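Glyoxalase family protein (Enterococcus faecalis, PDB 2P25) is of unknown function but belongs to the glyoxalase/bleomycin resistance protein/dioxygenase superfamily, whose fold is built from beta-alpha-beta-beta-beta modules. Local coordinates at residues Glu25-Glu30 with Gln94-Glu99; Asn21-Lys26 with Asp118-Glu123; Gly50-Glu55 with Leu77-Glu82; Pro100-Asp105 with Lys110-Phe115. All coordinates share one frame; numbering follows the deposited sequence.

Overall arrangement
Contacts 1 and 2 both start from helix 16-26 and lie close together, with centres about 6 Å apart. Contacts 2, 3 and 4 all reach the sheet of strands 73-80, 121-125, 110-115 and 102-103; contact 3 connects it to the other four-stranded sheet through strand 52-58. Contact 4, a hairpin at the edge of the sheet as it stands within this chain, is the most peripheral, its centre about 17 Å from that of contact 3. Along the chain, contact 3 falls between the segments of both contacts 1 and 2, and contact 4 follows contact 1 but still precedes 118-123. The interleaving ties the two sheets into one body, against which the second subunit packs, chiefly at contacts 1, 2 and 3.

Contact 1 (Glu25-Glu30 with Gln94-Glu99); sequences EKLGFE and QGIETE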
loop_
_atom_site.group_PDB
_atom_site.type_symbol
_atom_site.label_atom_id
_atom_site.label_comp_id
_atom_site.label_asym_id
_atom_site.label_seq_id
_atom_site.Cartn_x
_atom_site.Cartn_y
_atom_site.Cartn_z
ATOM N N GLU A 25 -4.297 -12.299 14.617
ATOM C CA GLU A 25 -4.488 -12.349 16.068
ATOM C C GLU A 25 -4.350 -10.994 16.765
ATOM O O GLU A 25 -5.149 -10.664 17.651
ATOM C CB GLU A 25 -3.610 -13.444 16.723
ATOM C CG GLU A 25 -3.939 -14.887 16.250
ATOM C CD GLU A 25 -5.394 -15.303 16.516
ATOM O OE1 GLU A 25 -5.964 -14.892 17.557
ATOM O OE2 GLU A 25 -5.968 -16.045 15.683
ATOM N N LYS A 26 -3.367 -10.198 16.361
ATOM C CA LYS A 26 -3.118 -8.935 17.016
ATOM C C LYS A 26 -3.850 -7.762 16.404
ATOM O O LYS A 26 -4.541 -7.027 17.110
ATOM C CB LYS A 26 -1.609 -8.666 17.129
ATOM C CG LYS A 26 -0.933 -9.742 17.931
ATOM C CD LYS A 26 0.577 -9.576 17.986
ATOM C CE LYS A 26 1.183 -10.618 18.918
ATOM N NZ LYS A 26 2.687 -10.527 18.987
ATOM N N LEU A 27 -3.720 -7.581 15.098
ATOM C CA LEU A 27 -4.385 -6.472 14.416
ATOM C C LEU A 27 -5.886 -6.718 14.223
ATOM O O LEU A 27 -6.639 -5.777 13.936
ATOM C CB LEU A 27 -3.717 -6.174 13.067
ATOM C CG LEU A 27 -2.654 -5.056 13.126
ATOM C CD1 LEU A 27 -1.825 -5.055 14.406
ATOM C CD2 LEU A 27 -1.809 -4.971 11.917
ATOM N N GLY A 28 -6.301 -7.975 14.372
ATOM C CA GLY A 28 -7.723 -8.317 14.359
ATOM C C GLY A 28 -8.363 -8.424 12.995
ATOM O O GLY A 28 -9.596 -8.340 12.869
ATOM N N PHE A 29 -7.554 -8.623 11.957
ATOM C CA PHE A 29 -8.099 -8.925 10.654
ATOM C C PHE A 29 -8.711 -10.323 10.737
ATOM O O PHE A 29 -8.270 -11.160 11.548
ATOM C CB PHE A 29 -7.006 -8.850 9.597
ATOM C CG PHE A 29 -6.714 -7.465 9.156
ATOM C CD1 PHE A 29 -7.404 -6.908 8.071
ATOM C CD2 PHE A 29 -5.748 -6.710 9.803
ATOM C CE1 PHE A 29 -7.132 -5.615 7.628
ATOM C CE2 PHE A 29 -5.453 -5.395 9.370
ATOM C CZ PHE A 29 -6.158 -4.852 8.287
ATOM N N GLU A 30 -9.776 -10.538 9.979
ATOM C CA GLU A 30 -10.367 -11.858 9.880
ATOM C C GLU A 30 -9.963 -12.490 8.562
ATOM O O GLU A 30 -9.790 -11.795 7.556
ATOM C CB GLU A 30 -11.893 -11.748 9.971
ATOM C CG GLU A 30 -12.377 -11.400 11.399
ATOM C CD GLU A 30 -13.849 -11.050 11.463
ATOM O OE1 GLU A 30 -14.582 -11.339 10.483
ATOM O OE2 GLU A 30 -14.280 -10.494 12.513
ATOM N N GLN A 94 0.702 -6.260 23.253
ATOM C CA GLN A 94 0.816 -7.442 22.386
ATOM C C GLN A 94 2.241 -7.723 21.947
ATOM O O GLN A 94 2.458 -8.590 21.101
ATOM C CB GLN A 94 -0.056 -7.276 21.139
ATOM C CG GLN A 94 -1.542 -7.093 21.427
ATOM C CD GLN A 94 -2.165 -8.358 21.950
ATOM O OE1 GLN A 94 -2.659 -8.415 23.087
ATOM N NE2 GLN A 94 -2.150 -9.386 21.130
ATOM N N GLY A 95 3.203 -6.988 22.497
ATOM C CA GLY A 95 4.617 -7.201 22.190
ATOM C C GLY A 95 5.056 -6.542 20.898
ATOM O O GLY A 95 6.100 -6.903 20.321
ATOM N N ILE A 96 4.261 -5.581 20.422
ATOM C CA ILE A 96 4.616 -4.856 19.207
ATOM C C ILE A 96 5.152 -3.485 19.591
ATOM O O ILE A 96 4.417 -2.660 20.119
ATOM C CB ILE A 96 3.408 -4.699 18.269
ATOM C CG1 ILE A 96 2.943 -6.077 17.794
ATOM C CG2 ILE A 96 3.763 -3.758 17.055
ATOM C CD1 ILE A 96 1.539 -6.060 17.148
ATOM N N GLU A 97 6.437 -3.269 19.324
ATOM C CA GLU A 97 7.105 -2.002 19.640
ATOM C C GLU A 97 6.663 -0.842 18.754
ATOM O O GLU A 97 6.323 -1.032 17.588
ATOM C CB GLU A 97 8.614 -2.169 19.562
ATOM C CG GLU A 97 9.131 -3.151 20.568
ATOM C CD GLU A 97 10.635 -3.038 20.737
ATOM O OE1 GLU A 97 11.095 -1.966 21.186
ATOM O OE2 GLU A 97 11.348 -4.010 20.397
ATOM N N THR A 98 6.636 0.355 19.338
ATOM C CA THR A 98 6.265 1.550 18.600
ATOM C C THR A 98 7.374 2.572 18.765
ATOM O O THR A 98 8.036 2.625 19.824
ATOM C CB THR A 98 4.905 2.133 19.087
ATOM O OG1 THR A 98 4.868 2.157 20.513
ATOM C CG2 THR A 98 3.734 1.282 18.575
ATOM N N GLU A 99 7.618 3.340 17.707
ATOM C CA GLU A 99 8.526 4.490 17.776
ATOM C C GLU A 99 7.963 5.574 18.706
ATOM O O GLU A 99 6.749 5.640 18.934
ATOM C CB GLU A 99 8.776 5.092 16.396
ATOM C CG GLU A 99 9.486 4.152 15.433
ATOM C CD GLU A 99 9.777 4.815 14.122
ATOM O OE1 GLU A 99 9.162 5.866 13.818
ATOM O OE2 GLU A 99 10.614 4.277 13.378
#
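Lys26 lays its side chain along Gln94 and Ile96 where the ends of two helices meet, in a chain built on the paired beta-alpha-beta-beta-beta plan of the glyoxalase superfamily. Helix 84-93 finishes in a Schellman motif: Ile96 N returns to Leu91 O, Gly95 N to Asn92 O, and Gly95 takes the positive phi that glycine accommodates easily. Gly28, just beyond helix 16-26, likewise has positive phi.

The tight part belongs to the lysine. Extended beyond CG, its chain runs past both residues and places NZ at the carbonyl of Gln94. CG rests on the amide nitrogen of Gln94, with Lys26 CG to Gln94 NE2 at 3.4 Å, while the two side chains slide past each other in opposite directions. On the inner flank Lys26 CD meets Ile96 CD1 at 3.7 Å. A long aliphatic stem with a charged tip suits this place, apolar against isoleucine and charged where the contact opens to solvent.

Deeper in, the fit between the segments is looser: Leu27 CD1 stands 4.5 Å from Ile96 CD1. Both residues are nevertheless buried, since both lean on Leu91 and Phe22, and Leu27 also packs on Phe3 of the second subunit. Toward solvent the contact thins out; Lys26 and Gln94 remain partly exposed.

At the end of helix 84-93 the backbone carbonyl probably carries some of the helix's negative end, which would favour an ammonium group there. Lys26 NZ donates to Gln94 O at 2.9 Å, with the nitrogen almost in line with the carbonyl bond, the C=O...N angle being 174°.

Contact 2 (Asn21-Lys26 with Asp118-Glu123); sequences NFYVEK and DGLPLE
Phe22 and Tyr23 lie on the last turns of helix 16-26, across a wide backbone gap from strand 121-125 and the loop before it: Tyr23 CA and Leu122 CA are 11.6 Å apart. Phe22 points toward the strand, and Tyr23 brings only its far end nearer. The helix widens here into a pi-type turn over residues 21-26, where Lys26 N makes a weak bond to Asn21 O at 3.1 Å and a longer weak one to Phe22 O.

Large side chains fill such a gap. Phe22 and Leu122 reach out from opposite sides, and the leucine methyl CD1 comes to the edge of the ring, near its plane, 3.7 Å from Phe22 CE2. With its CG trans to the backbone N (chi1 -174°), Phe22 is directed at the strand. This is a helix packed on the sheet in the vicinal oxygen chelate fold of the superfamily, and Phe114 on the adjoining strand touches both Phe22 and Leu122.

Tyr23 stands beside Phe22, whose CD2 sits 3.6 Å above the centre of the tyrosine ring. The phenol tip crosses Leu120 at about a right angle, Tyr23 OH lying 4.0 Å from Leu120 CD2. Tyrosine suits this buried spot because its hydroxyl hydrogen-bonds to Asp116 OD2 while the ring stays among hydrophobic neighbours. Asp116 also accepts bonds from Asp118 N and Leu120 N through OD1, which fixes the loop against which Tyr23 is set.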
loop_
_atom_site.group_PDB
_atom_site.type_symbol
_atom_site.label_atom_id
_atom_site.label_comp_id
_atom_site.label_asym_id
_atom_site.label_seq_id
_atom_site.Cartn_x
_atom_site.Cartn_y
_atom_site.Cartn_z
ATOM N N ASN A 21 -0.174 -14.610 13.413
ATOM C CA ASN A 21 -0.026 -14.063 14.765
ATOM C C ASN A 21 -0.172 -12.538 14.730
ATOM O O ASN A 21 -0.879 -11.949 15.553
ATOM C CB ASN A 21 1.326 -14.498 15.321
ATOM C CG ASN A 21 1.566 -14.040 16.738
ATOM O OD1 ASN A 21 0.868 -14.449 17.681
ATOM N ND2 ASN A 21 2.582 -13.201 16.908
ATOM N N PHE A 22 0.439 -11.908 13.738
ATOM C CA PHE A 22 0.466 -10.445 13.673
ATOM C C PHE A 22 -0.824 -9.864 13.091
ATOM O O PHE A 22 -1.519 -9.082 13.748
ATOM C CB PHE A 22 1.688 -9.987 12.865
ATOM C CG PHE A 22 1.891 -8.491 12.855
ATOM C CD1 PHE A 22 2.685 -7.867 13.847
ATOM C CD2 PHE A 22 1.332 -7.712 11.843
ATOM C CE1 PHE A 22 2.898 -6.460 13.814
ATOM C CE2 PHE A 22 1.539 -6.309 11.781
ATOM C CZ PHE A 22 2.304 -5.676 12.801
ATOM N N TYR A 23 -1.147 -10.218 11.854
ATOM C CA TYR A 23 -2.288 -9.583 11.185
ATOM C C TYR A 23 -3.659 -10.043 11.667
ATOM O O TYR A 23 -4.577 -9.251 11.782
ATOM C CB TYR A 23 -2.179 -9.735 9.667
ATOM C CG TYR A 23 -1.088 -8.885 9.080
ATOM C CD1 TYR A 23 -1.296 -7.536 8.841
ATOM C CD2 TYR A 23 0.178 -9.429 8.771
ATOM C CE1 TYR A 23 -0.303 -6.735 8.306
ATOM C CE2 TYR A 23 1.193 -8.624 8.233
ATOM C CZ TYR A 23 0.937 -7.285 7.993
ATOM O OH TYR A 23 1.889 -6.449 7.453
ATOM N N VAL A 24 -3.792 -11.340 11.914
ATOM C CA VAL A 24 -5.069 -11.877 12.335
ATOM C C VAL A 24 -5.226 -11.740 13.845
ATOM O O VAL A 24 -6.205 -11.134 14.313
ATOM C CB VAL A 24 -5.255 -13.330 11.850
ATOM C CG1 VAL A 24 -6.586 -13.931 12.392
ATOM C CG2 VAL A 24 -5.208 -13.387 10.292
ATOM N N GLU A 25 -4.297 -12.299 14.617
ATOM C CA GLU A 25 -4.488 -12.349 16.068
ATOM C C GLU A 25 -4.350 -10.994 16.765
ATOM O O GLU A 25 -5.149 -10.664 17.651
ATOM C CB GLU A 25 -3.610 -13.444 16.723
ATOM C CG GLU A 25 -3.939 -14.887 16.250
ATOM C CD GLU A 25 -5.394 -15.303 16.516
ATOM O OE1 GLU A 25 -5.964 -14.892 17.557
ATOM O OE2 GLU A 25 -5.968 -16.045 15.683
ATOM N N LYS A 26 -3.367 -10.198 16.361
ATOM C CA LYS A 26 -3.118 -8.935 17.016
ATOM C C LYS A 26 -3.850 -7.762 16.404
ATOM O O LYS A 26 -4.541 -7.027 17.110
ATOM C CB LYS A 26 -1.609 -8.666 17.129
ATOM C CG LYS A 26 -0.933 -9.742 17.931
ATOM C CD LYS A 26 0.577 -9.576 17.986
ATOM C CE LYS A 26 1.183 -10.618 18.918
ATOM N NZ LYS A 26 2.687 -10.527 18.987
ATOM N N ASP A 118 8.199 -8.669 9.064
ATOM C CA ASP A 118 9.244 -8.510 8.033
ATOM C C ASP A 118 9.719 -7.059 7.891
ATOM O O ASP A 118 10.410 -6.694 6.918
ATOM C CB ASP A 118 8.746 -9.061 6.695
ATOM C CG ASP A 118 8.553 -10.549 6.748
ATOM O OD1 ASP A 118 9.512 -11.273 7.113
ATOM O OD2 ASP A 118 7.443 -10.978 6.481
ATOM N N GLY A 119 9.379 -6.241 8.875
ATOM C CA GLY A 119 9.892 -4.860 8.905
ATOM C C GLY A 119 9.138 -3.859 8.044
ATOM O O GLY A 119 9.657 -2.760 7.775
ATOM N N LEU A 120 7.921 -4.207 7.610
ATOM C CA LEU A 120 7.097 -3.260 6.857
ATOM C C LEU A 120 6.665 -2.143 7.792
ATOM O O LEU A 120 6.065 -2.430 8.832
ATOM C CB LEU A 120 5.843 -3.936 6.288
ATOM C CG LEU A 120 4.908 -2.996 5.494
ATOM C CD1 LEU A 120 5.615 -2.276 4.287
ATOM C CD2 LEU A 120 3.695 -3.781 5.027
ATOM N N PRO A 121 6.982 -0.873 7.462
ATOM C CA PRO A 121 6.473 0.218 8.318
ATOM C C PRO A 121 4.966 0.387 8.211
ATOM O O PRO A 121 4.394 0.464 7.097
ATOM C CB PRO A 121 7.200 1.478 7.783
ATOM C CG PRO A 121 8.361 0.928 6.931
ATOM C CD PRO A 121 7.836 -0.366 6.373
ATOM N N LEU A 122 4.327 0.476 9.380
ATOM C CA LEU A 122 2.895 0.689 9.474
ATOM C C LEU A 122 2.723 1.910 10.354
ATOM O O LEU A 122 3.226 1.952 11.486
ATOM C CB LEU A 122 2.204 -0.539 10.072
ATOM C CG LEU A 122 2.364 -1.816 9.220
ATOM C CD1 LEU A 122 1.841 -3.044 9.989
ATOM C CD2 LEU A 122 1.553 -1.619 7.911
ATOM N N GLU A 123 2.043 2.918 9.824
ATOM C CA GLU A 123 1.901 4.170 10.561
ATOM C C GLU A 123 0.566 4.260 11.298
ATOM O O GLU A 123 -0.455 3.799 10.791
ATOM C CB GLU A 123 2.043 5.307 9.578
ATOM C CG GLU A 123 2.161 6.696 10.176
ATOM C CD GLU A 123 2.075 7.757 9.098
ATOM O OE1 GLU A 123 2.966 7.806 8.235
ATOM O OE2 GLU A 123 1.097 8.514 9.061
#

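Contact 3 (Gly50-Glu55 with Leu77-Glu82); sequences GSQELE and LAFKVE
Leu54 and Leu77 cross obliquely, branch against branch, with Leu54 CD1 and Leu77 CD2 4.0 Å apart. Each is aimed at the opposite strand, and methyl-tipped side chains suit a buried gap with backbones far apart: the CA atoms of Leu54 and Leu77 are 10.9 Å from each other. Leu77 has CG trans to its backbone N (chi1 178°), which sends the isobutyl group out toward strand 52-58.

Strands 52-58 and 73-80 belong to different four-stranded sheets, so this is packing between the two sheets of the glyoxalase-type fold. Leu54 also leans on Ile11 and Phe29, and Leu77 on Leu122 in the neighbouring strand.

The second pair is turned differently. Gln52 reaches out fully extended and crosses Phe79 at about a right angle, its amide end coming obliquely to the CE1 corner of the ring, with amide and ring planes 50° apart. The side chain of Phe79 does not leave its strand aimed at Gln52, but its ring end comes nearer. A long glutamine and a wide flat ring can together span the 11.0 Å between Gln52 CA and Phe79 CA. The same ring makes an edge-to-face pair with Phe3 of the second subunit, which packs on Gln52 too.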
loop_
_atom_site.group_PDB
_atom_site.type_symbol
_atom_site.label_atom_id
_atom_site.label_comp_id
_atom_site.label_asym_id
_atom_site.label_seq_id
_atom_site.Cartn_x
_atom_site.Cartn_y
_atom_site.Cartn_z
ATOM N N GLY A 50 -13.469 -4.658 8.614
ATOM C CA GLY A 50 -14.444 -3.655 8.203
ATOM C C GLY A 50 -14.667 -3.785 6.708
ATOM O O GLY A 50 -15.147 -4.822 6.244
ATOM N N SER A 51 -14.304 -2.743 5.959
ATOM C CA SER A 51 -14.546 -2.702 4.524
ATOM C C SER A 51 -13.191 -2.734 3.840
ATOM O O SER A 51 -13.083 -2.711 2.623
ATOM C CB SER A 51 -15.341 -1.447 4.144
ATOM O OG SER A 51 -14.520 -0.288 4.168
ATOM N N GLN A 52 -12.157 -2.804 4.671
ATOM C CA GLN A 52 -10.783 -2.858 4.258
ATOM C C GLN A 52 -10.400 -4.303 3.886
ATOM O O GLN A 52 -10.816 -5.241 4.557
ATOM C CB GLN A 52 -9.938 -2.371 5.421
ATOM C CG GLN A 52 -8.546 -1.991 5.044
ATOM C CD GLN A 52 -7.631 -1.990 6.232
ATOM O OE1 GLN A 52 -8.047 -1.651 7.345
ATOM N NE2 GLN A 52 -6.375 -2.359 6.011
ATOM N N GLU A 53 -9.624 -4.477 2.819
ATOM C CA GLU A 53 -9.103 -5.807 2.493
ATOM C C GLU A 53 -7.590 -5.800 2.348
ATOM O O GLU A 53 -6.999 -4.866 1.786
ATOM C CB GLU A 53 -9.771 -6.355 1.241
ATOM C CG GLU A 53 -9.392 -7.785 0.887
ATOM C CD GLU A 53 -10.444 -8.464 -0.007
ATOM O OE1 GLU A 53 -11.636 -8.080 0.051
ATOM O OE2 GLU A 53 -10.068 -9.388 -0.761
ATOM N N LEU A 54 -6.967 -6.842 2.879
ATOM C CA LEU A 54 -5.522 -6.957 2.837
ATOM C C LEU A 54 -5.198 -8.302 2.217
ATOM O O LEU A 54 -5.715 -9.323 2.665
ATOM C CB LEU A 54 -4.986 -6.872 4.272
ATOM C CG LEU A 54 -3.680 -6.221 4.620
ATOM C CD1 LEU A 54 -3.686 -4.732 4.220
ATOM C CD2 LEU A 54 -3.476 -6.419 6.114
ATOM N N GLU A 55 -4.399 -8.307 1.159
ATOM C CA GLU A 55 -3.982 -9.533 0.483
ATOM C C GLU A 55 -2.527 -9.824 0.790
ATOM O O GLU A 55 -1.665 -9.015 0.459
ATOM C CB GLU A 55 -4.136 -9.312 -0.996
ATOM C CG GLU A 55 -3.966 -10.469 -1.879
ATOM C CD GLU A 55 -4.592 -10.174 -3.223
ATOM O OE1 GLU A 55 -5.851 -10.221 -3.347
ATOM O OE2 GLU A 55 -3.824 -9.864 -4.138
ATOM N N LEU A 77 1.937 1.801 4.932
ATOM C CA LEU A 77 0.491 1.875 5.008
ATOM C C LEU A 77 0.181 2.564 6.322
ATOM O O LEU A 77 0.827 2.267 7.316
ATOM C CB LEU A 77 -0.088 0.459 5.072
ATOM C CG LEU A 77 -1.581 0.268 5.200
ATOM C CD1 LEU A 77 -2.316 0.957 4.055
ATOM C CD2 LEU A 77 -1.840 -1.268 5.171
ATOM N N ALA A 78 -0.740 3.527 6.303
ATOM C CA ALA A 78 -1.036 4.307 7.510
ATOM C C ALA A 78 -2.465 4.084 7.933
ATOM O O ALA A 78 -3.366 4.134 7.086
ATOM C CB ALA A 78 -0.816 5.779 7.220
ATOM N N PHE A 79 -2.671 3.923 9.246
ATOM C CA PHE A 79 -3.999 3.762 9.816
ATOM C C PHE A 79 -4.444 5.055 10.510
ATOM O O PHE A 79 -3.662 5.667 11.235
ATOM C CB PHE A 79 -3.976 2.612 10.841
ATOM C CG PHE A 79 -3.667 1.270 10.245
ATOM C CD1 PHE A 79 -4.659 0.534 9.613
ATOM C CD2 PHE A 79 -2.382 0.724 10.327
ATOM C CE1 PHE A 79 -4.369 -0.724 9.042
ATOM C CE2 PHE A 79 -2.100 -0.525 9.784
ATOM C CZ PHE A 79 -3.109 -1.253 9.144
ATOM N N LYS A 80 -5.696 5.470 10.299
ATOM C CA LYS A 80 -6.239 6.608 11.025
ATOM C C LYS A 80 -6.727 6.111 12.388
ATOM O O LYS A 80 -7.436 5.092 12.463
ATOM C CB LYS A 80 -7.418 7.273 10.286
ATOM C CG LYS A 80 -7.747 8.671 10.884
ATOM C CD LYS A 80 -8.871 9.395 10.160
ATOM C CE LYS A 80 -9.279 10.618 10.959
ATOM N NZ LYS A 80 -9.214 10.304 12.430
ATOM N N VAL A 81 -6.301 6.799 13.443
ATOM C CA VAL A 81 -6.755 6.482 14.808
ATOM C C VAL A 81 -7.393 7.694 15.461
ATOM O O VAL A 81 -7.106 8.851 15.116
ATOM C CB VAL A 81 -5.602 5.902 15.713
ATOM C CG1 VAL A 81 -5.011 4.592 15.089
ATOM C CG2 VAL A 81 -4.496 6.913 15.895
ATOM N N GLU A 82 -8.271 7.420 16.424
ATOM C CA GLU A 82 -8.956 8.487 17.136
ATOM C C GLU A 82 -8.079 9.026 18.261
ATOM O O GLU A 82 -7.906 10.233 18.398
ATOM C CB GLU A 82 -10.282 7.966 17.695
ATOM C CG GLU A 82 -11.168 7.304 16.638
ATOM C CD GLU A 82 -12.553 6.859 17.143
ATOM O OE1 GLU A 82 -12.905 7.059 18.354
ATOM O OE2 GLU A 82 -13.302 6.291 16.301
#

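Contact 4 (Pro100-Asp105 with Lys110-Phe115); sequences PLRVDD and KMTFFF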
loop_
_atom_site.group_PDB
_atom_site.type_symbol
_atom_site.label_atom_id
_atom_site.label_comp_id
_atom_site.label_asym_id
_atom_site.label_seq_id
_atom_site.Cartn_x
_atom_site.Cartn_y
_atom_site.Cartn_z
ATOM N N PRO A 100 8.849 6.425 19.270
ATOM C CA PRO A 100 8.332 7.535 20.084
ATOM C C PRO A 100 7.325 8.384 19.295
ATOM O O PRO A 100 7.467 8.585 18.094
ATOM C CB PRO A 100 9.578 8.377 20.386
ATOM C CG PRO A 100 10.729 7.420 20.222
ATOM C CD PRO A 100 10.322 6.398 19.220
ATOM N N LEU A 101 6.324 8.882 20.008
ATOM C CA LEU A 101 5.264 9.682 19.430
ATOM C C LEU A 101 5.857 11.001 18.936
ATOM O O LEU A 101 6.721 11.584 19.588
ATOM C CB LEU A 101 4.238 9.944 20.537
ATOM C CG LEU A 101 2.802 10.324 20.275
ATOM C CD1 LEU A 101 2.143 9.406 19.255
ATOM C CD2 LEU A 101 2.049 10.334 21.623
ATOM N N ARG A 102 5.409 11.459 17.780
ATOM C CA ARG A 102 5.742 12.811 17.320
ATOM C C ARG A 102 4.570 13.430 16.581
ATOM O O ARG A 102 3.518 12.822 16.476
ATOM C CB ARG A 102 6.961 12.785 16.420
ATOM C CG ARG A 102 6.836 11.839 15.243
ATOM C CD ARG A 102 8.173 11.218 15.043
ATOM N NE ARG A 102 8.297 10.475 13.802
ATOM C CZ ARG A 102 8.217 9.152 13.703
ATOM N NH1 ARG A 102 7.965 8.384 14.773
ATOM N NH2 ARG A 102 8.387 8.604 12.515
ATOM N N VAL A 103 4.754 14.647 16.085
ATOM C CA VAL A 103 3.725 15.307 15.303
ATOM C C VAL A 103 4.158 15.445 13.848
ATOM O O VAL A 103 5.348 15.567 13.542
ATOM C CB VAL A 103 3.342 16.688 15.885
ATOM C CG1 VAL A 103 2.726 16.531 17.280
ATOM C CG2 VAL A 103 4.552 17.610 15.925
ATOM N N ASP A 104 3.174 15.394 12.956
ATOM C CA ASP A 104 3.394 15.525 11.521
ATOM C C ASP A 104 3.930 16.939 11.225
ATOM O O ASP A 104 3.375 17.921 11.715
ATOM C CB ASP A 104 2.062 15.261 10.799
ATOM C CG ASP A 104 2.242 14.806 9.352
ATOM O OD1 ASP A 104 3.375 14.877 8.824
ATOM O OD2 ASP A 104 1.242 14.363 8.740
ATOM N N ASP A 105 5.017 17.022 10.447
ATOM C CA ASP A 105 5.725 18.286 10.166
ATOM C C ASP A 105 4.818 19.380 9.630
ATOM O O ASP A 105 5.009 20.564 9.929
ATOM C CB ASP A 105 6.853 18.084 9.143
ATOM C CG ASP A 105 7.870 17.039 9.569
ATOM O OD1 ASP A 105 7.966 16.729 10.782
ATOM O OD2 ASP A 105 8.589 16.533 8.674
ATOM N N LYS A 110 -0.683 13.970 15.740
ATOM C CA LYS A 110 0.163 12.913 16.309
ATOM C C LYS A 110 0.282 11.709 15.402
ATOM O O LYS A 110 -0.685 11.302 14.776
ATOM C CB LYS A 110 -0.396 12.425 17.642
ATOM C CG LYS A 110 -0.223 13.422 18.771
ATOM C CD LYS A 110 -1.064 12.989 19.967
ATOM C CE LYS A 110 -1.001 14.006 21.072
ATOM N NZ LYS A 110 -1.862 13.573 22.199
HETATM N N MSE A 111 1.470 11.112 15.391
HETATM C CA MSE A 111 1.746 9.944 14.548
HETATM C C MSE A 111 2.906 9.157 15.127
HETATM O O MSE A 111 3.712 9.681 15.899
HETATM C CB MSE A 111 2.099 10.366 13.111
HETATM C CG MSE A 111 3.258 11.306 13.076
HETATM SE SE MSE A 111 3.805 11.723 11.260
HETATM C CE MSE A 111 4.736 10.038 10.849
ATOM N N THR A 112 2.957 7.872 14.780
ATOM C CA THR A 112 4.127 7.055 15.057
ATOM C C THR A 112 4.085 5.854 14.087
ATOM O O THR A 112 3.136 5.717 13.293
ATOM C CB THR A 112 4.188 6.575 16.520
ATOM O OG1 THR A 112 5.488 5.969 16.756
ATOM C CG2 THR A 112 3.067 5.545 16.814
ATOM N N PHE A 113 5.104 5.006 14.176
ATOM C CA PHE A 113 5.222 3.796 13.363
ATOM C C PHE A 113 5.435 2.574 14.229
ATOM O O PHE A 113 6.059 2.632 15.297
ATOM C CB PHE A 113 6.429 3.872 12.414
ATOM C CG PHE A 113 6.218 4.734 11.201
ATOM C CD1 PHE A 113 5.736 4.177 10.016
ATOM C CD2 PHE A 113 6.487 6.096 11.253
ATOM C CE1 PHE A 113 5.556 4.984 8.872
ATOM C CE2 PHE A 113 6.311 6.919 10.117
ATOM C CZ PHE A 113 5.834 6.374 8.943
ATOM N N PHE A 114 4.890 1.460 13.758
ATOM C CA PHE A 114 5.266 0.139 14.225
ATOM C C PHE A 114 5.600 -0.664 12.965
ATOM O O PHE A 114 5.526 -0.122 11.864
ATOM C CB PHE A 114 4.174 -0.516 15.092
ATOM C CG PHE A 114 2.854 -0.750 14.387
ATOM C CD1 PHE A 114 2.445 -2.059 14.072
ATOM C CD2 PHE A 114 2.000 0.315 14.104
ATOM C CE1 PHE A 114 1.220 -2.301 13.454
ATOM C CE2 PHE A 114 0.781 0.086 13.470
ATOM C CZ PHE A 114 0.386 -1.220 13.165
ATOM N N PHE A 115 6.016 -1.919 13.114
ATOM C CA PHE A 115 6.545 -2.665 11.967
ATOM C C PHE A 115 6.015 -4.053 12.009
ATOM O O PHE A 115 5.845 -4.635 13.081
ATOM C CB PHE A 115 8.082 -2.672 12.019
ATOM C CG PHE A 115 8.654 -1.296 11.974
ATOM C CD1 PHE A 115 8.938 -0.697 10.753
ATOM C CD2 PHE A 115 8.848 -0.555 13.162
ATOM C CE1 PHE A 115 9.411 0.622 10.709
ATOM C CE2 PHE A 115 9.310 0.751 13.115
ATOM C CZ PHE A 115 9.593 1.337 11.900
#
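Arg102 and Met111, the latter a selenomethionine, face each other as the hydrogen-bonded pair of the antiparallel beta hairpin formed by strands 102-103 and 110-115, with the former outermost in its sheet within this chain. Arg102 N donates almost straight to Met111 O at 3.1 Å, and Met111 N returns a bond to Arg102 O at 2.9 Å. Val103 and Lys110 follow as the non-hydrogen-bonded pair; the long Lys110 chain leads away to a salt bridge with Glu85.

Both side chains of the first pair take the same unusual turn, CG lying between the backbone N and the carbonyl carbon (chi1 55° in Arg102). Met111 then bends at chi3, -76°, and its CE comes over one face of the guanidinium group. Its selenium meanwhile packs beside Asp104, 3.8 Å from Asp104 CA. The long, flexible, unbranched side chain of methionine, selenium here standing in for sulfur, suits this place, since it must follow both neighbours.

At the far end of the arginine, Arg102 NH2 approaches the edge of the Phe113 ring, 3.4 Å from Phe113 CD2, with guanidinium and ring planes 28° apart. Arg102 NH1 makes a salt bridge with Glu99 and a weak bond to Pro100 O at 3.4 Å. Leu101 CD1 lies 3.7 Å from Met111 O, and the leucine also touches helix 84-93.

The chemistry thus pairs one cationic side chain with a carboxylate, a carbonyl and the apolar end of selenomethionine. Asp104, just past strand 102-103, packs on the selenium and is tied through OD2 to His125 of strand 121-125, so contacts beyond the two backbone bonds also hold this part of the chain in place.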